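CCHC-type domain-containing protein (Trypanosoma brucei brucei, PDB 7C45) binds RNA and probably acts as a 3'-5' exoribonuclease of the RNase D type that trims guide RNAs. Local coordinates at residues Ala214-His225 / Val243-Ile252. Numbering follows the deposited sequence.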
ATOM      1  N   ALA A 214       2.901  -9.844  13.845  1.00 16.98           N
ATOM      2  CA  ALA A 214       2.408  -8.686  14.577  1.00 16.79           C
ATOM      3  C   ALA A 214       1.677  -7.730  13.649  1.00 16.27           C
ATOM      4  O   ALA A 214       0.602  -7.223  13.989  1.00 16.18           O
ATOM      5  CB  ALA A 214       3.557  -7.952  15.257  1.00 16.82           C
ATOM      6  N   VAL A 215       2.240  -7.476  12.473  1.00 15.99           N
ATOM      7  CA  VAL A 215       1.605  -6.548  11.549  1.00 15.56           C
ATOM      8  C   VAL A 215       0.345  -7.170  10.949  1.00 15.52           C
ATOM      9  O   VAL A 215      -0.627  -6.464  10.651  1.00 15.28           O
ATOM     10  CB  VAL A 215       2.591  -6.109  10.463  1.00 15.35           C
ATOM     11  CG1 VAL A 215       1.955  -5.067   9.565  1.00 14.98           C
ATOM     12  CG2 VAL A 215       3.856  -5.535  11.099  1.00 15.42           C
ATOM     13  N   GLU A 216       0.330  -8.489  10.785  1.00 15.80           N
ATOM     14  CA  GLU A 216      -0.891  -9.139  10.314  1.00 15.81           C
ATOM     15  C   GLU A 216      -2.019  -8.925  11.310  1.00 15.91           C
ATOM     16  O   GLU A 216      -3.155  -8.628  10.922  1.00 15.73           O
ATOM     17  CB  GLU A 216      -0.653 -10.641  10.094  1.00 16.18           C
ATOM     18  CG  GLU A 216       0.075 -11.002   8.809  1.00 16.12           C
ATOM     19  CD  GLU A 216       0.297 -12.516   8.666  1.00 17.69           C
ATOM     20  OE1 GLU A 216       0.418 -13.196   9.687  1.00 21.78           O
ATOM     21  OE2 GLU A 216       0.300 -13.012   7.531  1.00 21.63           O
ATOM     22  N   ARG A 217      -1.716  -9.073  12.606  1.00 16.24           N
ATOM     23  CA  ARG A 217      -2.728  -8.880  13.639  1.00 16.43           C
ATOM     24  C   ARG A 217      -3.177  -7.425  13.688  1.00 16.10           C
ATOM     25  O   ARG A 217      -4.377  -7.135  13.817  1.00 16.08           O
ATOM     26  CB  ARG A 217      -2.188  -9.338  14.998  1.00 16.92           C
ATOM     27  CG  ARG A 217      -1.940 -10.844  15.083  1.00 17.38           C
ATOM     28  CD  ARG A 217      -3.212 -11.627  14.822  1.00 29.80           C
ATOM     29  NE  ARG A 217      -3.398 -11.917  13.401  1.00 41.49           N
ATOM     30  CZ  ARG A 217      -4.576 -11.968  12.778  1.00 41.05           C
ATOM     31  NH1 ARG A 217      -4.623 -12.241  11.480  1.00 40.52           N
ATOM     32  NH2 ARG A 217      -5.703 -11.740  13.441  1.00 37.70           N
ATOM     33  N   LEU A 218      -2.234  -6.505  13.543  1.00 15.86           N
ATOM     34  CA  LEU A 218      -2.597  -5.095  13.536  1.00 15.60           C
ATOM     35  C   LEU A 218      -3.451  -4.770  12.318  1.00 15.28           C
ATOM     36  O   LEU A 218      -4.474  -4.078  12.424  1.00 15.23           O
ATOM     37  CB  LEU A 218      -1.332  -4.242  13.577  1.00 15.46           C
ATOM     38  CG  LEU A 218      -1.472  -2.725  13.432  1.00 15.21           C
ATOM     39  CD1 LEU A 218      -2.434  -2.120  14.479  1.00 15.40           C
ATOM     40  CD2 LEU A 218      -0.096  -2.078  13.546  1.00 15.15           C
ATOM     41  N   THR A 219      -3.077  -5.308  11.157  1.00 15.12           N
ATOM     42  CA  THR A 219      -3.926  -5.127   9.985  1.00 14.87           C
ATOM     43  C   THR A 219      -5.312  -5.739  10.199  1.00 15.02           C
ATOM     44  O   THR A 219      -6.320  -5.172   9.757  1.00 14.88           O
ATOM     45  CB  THR A 219      -3.264  -5.734   8.754  1.00 14.77           C
ATOM     46  OG1 THR A 219      -1.941  -5.200   8.598  1.00 14.69           O
ATOM     47  CG2 THR A 219      -4.069  -5.415   7.525  1.00 14.53           C
ATOM     48  N   ALA A 220      -5.385  -6.920  10.829  1.00 15.35           N
ATOM     49  CA  ALA A 220      -6.694  -7.527  11.065  1.00 15.54           C
ATOM     50  C   ALA A 220      -7.576  -6.616  11.902  1.00 15.61           C
ATOM     51  O   ALA A 220      -8.793  -6.585  11.707  1.00 15.63           O
ATOM     52  CB  ALA A 220      -6.562  -8.877  11.750  1.00 15.98           C
ATOM     53  N   GLN A 221      -6.979  -5.877  12.839  1.00 15.69           N
ATOM     54  CA  GLN A 221      -7.750  -4.915  13.619  1.00 15.80           C
ATOM     55  C   GLN A 221      -8.323  -3.822  12.721  1.00 15.47           C
ATOM     56  O   GLN A 221      -9.455  -3.379  12.921  1.00 15.58           O
ATOM     57  CB  GLN A 221      -6.862  -4.301  14.701  1.00 15.95           C
ATOM     58  CG  GLN A 221      -7.576  -3.332  15.644  1.00 16.16           C
ATOM     59  CD  GLN A 221      -8.754  -3.983  16.339  1.00 32.67           C
ATOM     60  OE1 GLN A 221      -9.910  -3.680  16.036  1.00 34.18           O
ATOM     61  NE2 GLN A 221      -8.469  -4.898  17.261  1.00 32.66           N
ATOM     62  N   TYR A 222      -7.532  -3.345  11.765  1.00 15.14           N
ATOM     63  CA  TYR A 222      -8.029  -2.345  10.817  1.00 14.88           C
ATOM     64  C   TYR A 222      -9.172  -2.899   9.981  1.00 14.84           C
ATOM     65  O   TYR A 222     -10.156  -2.190   9.711  1.00 14.82           O
ATOM     66  CB  TYR A 222      -6.894  -1.854   9.923  1.00 14.60           C
ATOM     67  CG  TYR A 222      -6.139  -0.745  10.582  1.00 14.62           C
ATOM     68  CD1 TYR A 222      -6.669   0.535  10.633  1.00 14.62           C
ATOM     69  CD2 TYR A 222      -4.910  -0.977  11.176  1.00 14.68           C
ATOM     70  CE1 TYR A 222      -6.001   1.556  11.284  1.00 14.68           C
ATOM     71  CE2 TYR A 222      -4.227   0.044  11.828  1.00 14.72           C
ATOM     72  CZ  TYR A 222      -4.772   1.312  11.875  1.00 14.72           C
ATOM     73  OH  TYR A 222      -4.114   2.339  12.528  1.00 14.79           O
ATOM     74  N   VAL A 223      -9.066  -4.164   9.562  1.00 14.85           N
ATOM     75  CA  VAL A 223     -10.154  -4.743   8.772  1.00 14.83           C
ATOM     76  C   VAL A 223     -11.409  -4.893   9.630  1.00 15.12           C
ATOM     77  O   VAL A 223     -12.522  -4.655   9.167  1.00 15.10           O
ATOM     78  CB  VAL A 223      -9.719  -6.077   8.130  1.00 14.84           C
ATOM     79  CG1 VAL A 223     -10.887  -6.714   7.366  1.00 14.85           C
ATOM     80  CG2 VAL A 223      -8.564  -5.842   7.159  1.00 14.60           C
ATOM     81  N   GLU A 224     -11.251  -5.273  10.902  1.00 15.84           N
ATOM     82  CA  GLU A 224     -12.412  -5.340  11.787  1.00 15.78           C
ATOM     83  C   GLU A 224     -13.074  -3.980  11.929  1.00 15.77           C
ATOM     84  O   GLU A 224     -14.300  -3.878  12.024  1.00 15.95           O
ATOM     85  CB  GLU A 224     -11.993  -5.854  13.161  1.00 17.22           C
ATOM     86  CG  GLU A 224     -11.664  -7.331  13.202  1.00 33.12           C
ATOM     87  CD  GLU A 224     -12.876  -8.193  12.914  1.00 42.85           C
ATOM     88  OE1 GLU A 224     -13.888  -8.066  13.643  1.00 37.11           O
ATOM     89  OE2 GLU A 224     -12.812  -8.984  11.949  1.00 49.00           O
ATOM     90  N   HIS A 225     -12.273  -2.926  11.988  1.00 15.60           N
ATOM     91  CA  HIS A 225     -12.803  -1.585  12.203  1.00 15.66           C
ATOM     92  C   HIS A 225     -13.522  -1.064  10.957  1.00 15.44           C
ATOM     93  O   HIS A 225     -14.583  -0.435  11.064  1.00 15.62           O
ATOM     94  CB  HIS A 225     -11.661  -0.651  12.598  1.00 15.58           C
ATOM     95  CG  HIS A 225     -12.109   0.665  13.148  1.00 15.97           C
ATOM     96  ND1 HIS A 225     -12.542   1.702  12.348  1.00 18.52           N
ATOM     97  CD2 HIS A 225     -12.196   1.109  14.425  1.00 16.14           C
ATOM     98  CE1 HIS A 225     -12.867   2.730  13.113  1.00 15.94           C
ATOM     99  NE2 HIS A 225     -12.676   2.391  14.374  1.00 18.45           N
ATOM    100  N   VAL A 243      -1.073   6.281  12.212  1.00 14.70           N
ATOM    101  CA  VAL A 243      -1.528   5.020  12.771  1.00 14.74           C
ATOM    102  C   VAL A 243      -1.703   5.238  14.261  1.00 15.04           C
ATOM    103  O   VAL A 243      -0.783   5.718  14.933  1.00 15.14           O
ATOM    104  CB  VAL A 243      -0.534   3.876  12.491  1.00 14.63           C
ATOM    105  CG1 VAL A 243      -0.938   2.636  13.246  1.00 14.78           C
ATOM    106  CG2 VAL A 243      -0.449   3.602  10.992  1.00 14.39           C
ATOM    107  N   ASN A 244      -2.897   4.937  14.749  1.00 15.21           N
ATOM    108  CA  ASN A 244      -3.266   4.979  16.155  1.00 15.58           C
ATOM    109  C   ASN A 244      -2.123   4.495  17.051  1.00 15.70           C
ATOM    110  O   ASN A 244      -1.665   3.365  16.910  1.00 15.63           O
ATOM    111  CB  ASN A 244      -4.512   4.086  16.298  1.00 15.71           C
ATOM    112  CG  ASN A 244      -5.098   4.111  17.644  1.00 23.75           C
ATOM    113  OD1 ASN A 244      -4.437   3.784  18.604  1.00 22.21           O
ATOM    114  ND2 ASN A 244      -6.374   4.497  17.740  1.00 23.75           N
ATOM    115  N   ARG A 245      -1.617   5.369  17.948  1.00 15.91           N
ATOM    116  CA  ARG A 245      -0.512   4.966  18.832  1.00 16.06           C
ATOM    117  C   ARG A 245      -0.910   3.849  19.783  1.00 16.39           C
ATOM    118  O   ARG A 245      -0.096   2.968  20.083  1.00 16.45           O
ATOM    119  CB  ARG A 245       0.017   6.156  19.641  1.00 18.94           C
ATOM    120  CG  ARG A 245       0.614   7.245  18.810  1.00 27.09           C
ATOM    121  CD  ARG A 245       1.416   8.214  19.668  1.00 33.60           C
ATOM    122  NE  ARG A 245       2.003   9.243  18.834  1.00 34.08           N
ATOM    123  CZ  ARG A 245       1.321  10.276  18.352  1.00 36.20           C
ATOM    124  NH1 ARG A 245       1.924  11.174  17.582  1.00 38.57           N
ATOM    125  NH2 ARG A 245       0.035  10.423  18.642  1.00 38.44           N
ATOM    126  N   ALA A 246      -2.148   3.866  20.289  1.00 16.65           N
ATOM    127  CA  ALA A 246      -2.547   2.803  21.202  1.00 19.27           C
ATOM    128  C   ALA A 246      -2.505   1.438  20.516  1.00 16.86           C
ATOM    129  O   ALA A 246      -2.082   0.448  21.119  1.00 17.11           O
ATOM    130  CB  ALA A 246      -3.936   3.084  21.771  1.00 21.34           C
ATOM    131  N   TRP A 247      -2.939   1.361  19.253  1.00 16.48           N
ATOM    132  CA  TRP A 247      -2.841   0.081  18.549  1.00 16.34           C
ATOM    133  C   TRP A 247      -1.384  -0.313  18.322  1.00 16.21           C
ATOM    134  O   TRP A 247      -1.038  -1.491  18.411  1.00 16.36           O
ATOM    135  CB  TRP A 247      -3.592   0.132  17.223  1.00 15.99           C
ATOM    136  CG  TRP A 247      -5.066   0.139  17.404  1.00 16.16           C
ATOM    137  CD1 TRP A 247      -5.758   0.187  18.587  1.00 24.89           C
ATOM    138  CD2 TRP A 247      -6.040   0.057  16.370  1.00 15.95           C
ATOM    139  NE1 TRP A 247      -7.110   0.173  18.338  1.00 25.01           N
ATOM    140  CE2 TRP A 247      -7.306   0.088  16.993  1.00 21.65           C
ATOM    141  CE3 TRP A 247      -5.964  -0.025  14.986  1.00 15.56           C
ATOM    142  CZ2 TRP A 247      -8.489   0.033  16.259  1.00 16.18           C
ATOM    143  CZ3 TRP A 247      -7.144  -0.069  14.265  1.00 15.48           C
ATOM    144  CH2 TRP A 247      -8.385  -0.033  14.902  1.00 15.78           C
ATOM    145  N   LEU A 248      -0.519   0.652  18.018  1.00 16.00           N
ATOM    146  CA  LEU A 248       0.903   0.346  17.868  1.00 17.03           C
ATOM    147  C   LEU A 248       1.471  -0.208  19.168  1.00 16.35           C
ATOM    148  O   LEU A 248       2.184  -1.224  19.171  1.00 16.47           O
ATOM    149  CB  LEU A 248       1.661   1.600  17.439  1.00 15.69           C
ATOM    150  CG  LEU A 248       1.491   1.978  15.957  1.00 15.31           C
ATOM    151  CD1 LEU A 248       1.975   3.372  15.661  1.00 15.17           C
ATOM    152  CD2 LEU A 248       2.215   1.010  15.064  1.00 15.17           C
ATOM    153  N   GLU A 249       1.164   0.457  20.285  1.00 16.64           N
ATOM    154  CA  GLU A 249       1.629  -0.037  21.580  1.00 17.11           C
ATOM    155  C   GLU A 249       1.163  -1.469  21.814  1.00 17.41           C
ATOM    156  O   GLU A 249       1.930  -2.303  22.309  1.00 17.70           O
ATOM    157  CB  GLU A 249       1.147   0.877  22.714  1.00 17.43           C
ATOM    158  CG  GLU A 249       1.621   2.329  22.633  1.00 27.75           C
ATOM    159  CD  GLU A 249       2.851   2.626  23.499  1.00 43.13           C
ATOM    160  OE1 GLU A 249       3.566   1.666  23.864  1.00 48.67           O
ATOM    161  OE2 GLU A 249       3.097   3.818  23.795  1.00 42.59           O
ATOM    162  N   ARG A 250      -0.079  -1.780  21.432  1.00 17.37           N
ATOM    163  CA  ARG A 250      -0.648  -3.094  21.708  1.00 17.71           C
ATOM    164  C   ARG A 250      -0.054  -4.178  20.812  1.00 19.61           C
ATOM    165  O   ARG A 250       0.370  -5.234  21.295  1.00 17.95           O
ATOM    166  CB  ARG A 250      -2.163  -3.037  21.537  1.00 17.72           C
ATOM    167  CG  ARG A 250      -2.840  -4.380  21.549  1.00 18.01           C
ATOM    168  CD  ARG A 250      -4.339  -4.148  21.424  1.00 33.69           C
ATOM    169  NE  ARG A 250      -5.094  -5.388  21.352  1.00 37.25           N
ATOM    170  CZ  ARG A 250      -6.406  -5.439  21.167  1.00 42.14           C
ATOM    171  NH1 ARG A 250      -7.025  -6.609  21.112  1.00 40.53           N
ATOM    172  NH2 ARG A 250      -7.094  -4.313  21.025  1.00 44.55           N
ATOM    173  N   TYR A 251      -0.021  -3.941  19.505  1.00 17.06           N
ATOM    174  CA  TYR A 251       0.360  -4.985  18.562  1.00 16.95           C
ATOM    175  C   TYR A 251       1.856  -5.048  18.294  1.00 16.89           C
ATOM    176  O   TYR A 251       2.381  -6.135  18.025  1.00 17.06           O
ATOM    177  CB  TYR A 251      -0.388  -4.788  17.235  1.00 16.51           C
ATOM    178  CG  TYR A 251      -1.868  -5.057  17.383  1.00 16.64           C
ATOM    179  CD1 TYR A 251      -2.375  -6.343  17.225  1.00 16.86           C
ATOM    180  CD2 TYR A 251      -2.756  -4.041  17.712  1.00 16.59           C
ATOM    181  CE1 TYR A 251      -3.720  -6.609  17.391  1.00 17.01           C
ATOM    182  CE2 TYR A 251      -4.110  -4.298  17.864  1.00 16.75           C
ATOM    183  CZ  TYR A 251      -4.583  -5.583  17.705  1.00 17.73           C
ATOM    184  OH  TYR A 251      -5.919  -5.851  17.873  1.00 19.58           O
ATOM    185  N   ILE A 252       2.547  -3.918  18.338  1.00 16.67           N
ATOM    186  CA  ILE A 252       3.969  -3.865  18.048  1.00 18.90           C
ATOM    187  C   ILE A 252       4.799  -3.796  19.325  1.00 19.49           C
ATOM    188  O   ILE A 252       5.865  -4.407  19.410  1.00 22.62           O
ATOM    189  CB  ILE A 252       4.279  -2.670  17.118  1.00 16.14           C
ATOM    190  CG1 ILE A 252       3.348  -2.660  15.888  1.00 15.81           C
ATOM    191  CG2 ILE A 252       5.714  -2.724  16.659  1.00 16.10           C
ATOM    192  CD1 ILE A 252       3.417  -3.927  15.062  1.00 17.67           C
TER
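Trp247, from the short helix 245-251, fits as a knob into a hole formed by Leu218, Gln221, Tyr222 and His225 of helix 212-226. The axes of segments 214-225 and 245-251 run roughly antiparallel, at 143°, and approach to 10.0 Å. The indole meets Tyr222 edge to face. Its CZ3 lies over the centre of the phenol ring; the centroids of the Tyr222 ring and the Trp247 six-membered ring are 4.8 Å apart, planes at 74°. One face of the indole receives Gln221, whose CG makes a CH-pi contact 3.4 Å from the centroid of the six-membered ring. With CG anti to the backbone N (chi1 -177°) and a bend at chi2, the Gln221 chain crosses the indole and carries its amide on to Tyr251. There NE2 donates a nearly straight hydrogen bond to Tyr251 OH, 2.8 Å long and close to the amide plane. Leu218 CA makes a CH-pi contact over one face of the Tyr251 ring, 4.1 Å from the ring centroid. Leu218 CD1 touches both Trp247 CB, at 3.7 Å, and Tyr251 CD2. At the C-terminal end of segment 243-252, Ile252 CD1 packs on Ala214 CB at 4.0 Å. Val243 CG1 sits at the Tyr222 ring edge, by the OH, which hydrogen-bonds Asp237. Asn244, N-cap of the short helix, accepts from Trp247 N through OD1; its ND2 hydrogen-bonds Ala236 O. The arrangement is a helix pair with one knob, Trp247, and an aromatic cluster of Tyr222, His225 and Trp247.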